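Local coordinates for protein pyocin S8 (Pseudomonas aeruginosa, PDB 6W0V) that is a bacteriocin whose nuclease domain, the part present here, probably cleaves DNA as an H-N-H endonuclease of the colicin/pyocin family, at residues 27-30 and 31-35. The protein carries 1 engineered substitution. Residues are numbered along the deposited sequence; the frame is centred on the assembly and turned at random.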
loop_
_atom_site.group_PDB
_atom_site.type_symbol
_atom_site.label_atom_id
_atom_site.label_comp_id
_atom_site.label_asym_id
_atom_site.label_seq_id
_atom_site.Cartn_x
_atom_site.Cartn_y
_atom_site.Cartn_z
ATOM N N VAL A 27 -2.084 0.376 -14.780
ATOM C CA VAL A 27 -3.362 -0.325 -15.065
ATOM C C VAL A 27 -4.487 0.673 -14.903
ATOM O O VAL A 27 -4.430 1.558 -14.057
ATOM C CB VAL A 27 -3.560 -1.567 -14.183
ATOM C CG1 VAL A 27 -2.514 -2.613 -14.515
ATOM C CG2 VAL A 27 -3.549 -1.231 -12.700
ATOM N N PRO A 28 -5.564 0.500 -15.683
ATOM C CA PRO A 28 -6.712 1.375 -15.549
ATOM C C PRO A 28 -7.419 1.071 -14.228
ATOM O O PRO A 28 -7.121 0.090 -13.550
ATOM C CB PRO A 28 -7.572 1.008 -16.757
ATOM C CG PRO A 28 -7.254 -0.456 -16.983
ATOM C CD PRO A 28 -5.780 -0.582 -16.658
ATOM N N ILE A 29 -8.326 1.949 -13.865
ATOM C CA ILE A 29 -9.182 1.771 -12.670
ATOM C C ILE A 29 -10.237 0.752 -13.046
ATOM O O ILE A 29 -10.876 0.872 -14.080
ATOM C CB ILE A 29 -9.800 3.111 -12.252
ATOM C CG1 ILE A 29 -8.722 4.183 -12.069
ATOM C CG2 ILE A 29 -10.670 2.940 -11.021
ATOM C CD1 ILE A 29 -7.409 3.665 -11.493
ATOM N N PRO A 30 -10.424 -0.306 -12.243
ATOM C CA PRO A 30 -11.446 -1.296 -12.537
ATOM C C PRO A 30 -12.808 -0.605 -12.595
ATOM O O PRO A 30 -13.095 0.241 -11.759
ATOM C CB PRO A 30 -11.363 -2.277 -11.371
ATOM C CG PRO A 30 -9.962 -2.083 -10.839
ATOM C CD PRO A 30 -9.671 -0.610 -11.020
ATOM N N SER A 31 -13.610 -0.988 -13.575
ATOM C CA SER A 31 -14.955 -0.411 -13.780
ATOM C C SER A 31 -15.774 -0.507 -12.489
ATOM O O SER A 31 -16.485 0.456 -12.183
ATOM C CB SER A 31 -15.636 -1.054 -14.941
ATOM O OG SER A 31 -15.702 -2.454 -14.783
ATOM N N GLN A 32 -15.657 -1.600 -11.727
ATOM C CA GLN A 32 -16.472 -1.781 -10.498
ATOM C C GLN A 32 -16.004 -0.782 -9.435
ATOM O O GLN A 32 -16.800 -0.447 -8.549
ATOM C CB GLN A 32 -16.407 -3.215 -9.977
ATOM C CG GLN A 32 -15.044 -3.620 -9.446
ATOM C CD GLN A 32 -14.179 -4.275 -10.489
ATOM O OE1 GLN A 32 -14.144 -3.866 -11.645
ATOM N NE2 GLN A 32 -13.466 -5.311 -10.077
ATOM N N ILE A 33 -14.748 -0.345 -9.509
ATOM C CA ILE A 33 -14.201 0.697 -8.597
ATOM C C ILE A 33 -14.697 2.052 -9.099
ATOM O O ILE A 33 -15.202 2.827 -8.284
ATOM C CB ILE A 33 -12.669 0.607 -8.513
ATOM C CG1 ILE A 33 -12.243 -0.744 -7.936
ATOM C CG2 ILE A 33 -12.094 1.757 -7.706
ATOM C CD1 ILE A 33 -12.920 -1.069 -6.629
ATOM N N ALA A 34 -14.593 2.301 -10.402
ATOM C CA ALA A 34 -15.190 3.503 -11.017
ATOM C C ALA A 34 -16.639 3.596 -10.534
ATOM O O ALA A 34 -17.064 4.680 -10.129
ATOM C CB ALA A 34 -15.096 3.450 -12.516
ATOM N N ASP A 35 -17.347 2.470 -10.500
ATOM C CA ASP A 35 -18.773 2.426 -10.090
ATOM C C ASP A 35 -18.953 3.020 -8.694
ATOM O O ASP A 35 -20.024 3.565 -8.432
ATOM C CB ASP A 35 -19.321 1.005 -10.131
ATOM C CG ASP A 35 -19.474 0.461 -11.537
ATOM O OD1 ASP A 35 -19.497 1.268 -12.483
ATOM O OD2 ASP A 35 -19.567 -0.759 -11.674
#
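The first turn of helix 31-37 is entered here from the short, weakly bonded strand 27-28, at the edge of the three-stranded antiparallel sheet within this chain of the DNase domain, with P30 at the N-cap position. The carbonyl oxygen of P30 starts the helical bonding: it accepts a nearly straight bond from A34, with N of A34 2.9 Å from O of P30, an N-H...O angle of 169°, and the donor in the carbonyl plane. The N-H of I33 turns to the same oxygen in a weak, bent bond. Around this polar link the side chains pack closely. The pyrrolidine ring of P30 and the side chain of I33 lie alongside each other, with CG1 of I33 3.9 Å from CB of P30. The CG2 branch of the same isoleucine meets I29, whose side chain runs across it at about a right angle; the two CG2 methyls come within 3.8 Å. With chi1 of I29 at -54°, CG1 lies anti to the carbonyl carbon and leads away, while CG2, anti to the backbone N, faces I33. The amide end of Q32 comes back to the CB corner of the proline: CG of Q32 is tucked between its own N and C (chi1 68°), a kink at chi2 turns the amide back, and OE1 comes to 3.2 Å from CB of P30, while NE2 makes a weak hydrogen bond to D59. F52 of helix 45-57 touches both isoleucines, and L62 of helix 60-63 packs on P30, Q32 and I33. The P30 carbonyl thus takes one well-formed bond from A34 and a weak second one from I33, while the apolar branches beside it join the strand exit and helix start to a shared hydrophobic core.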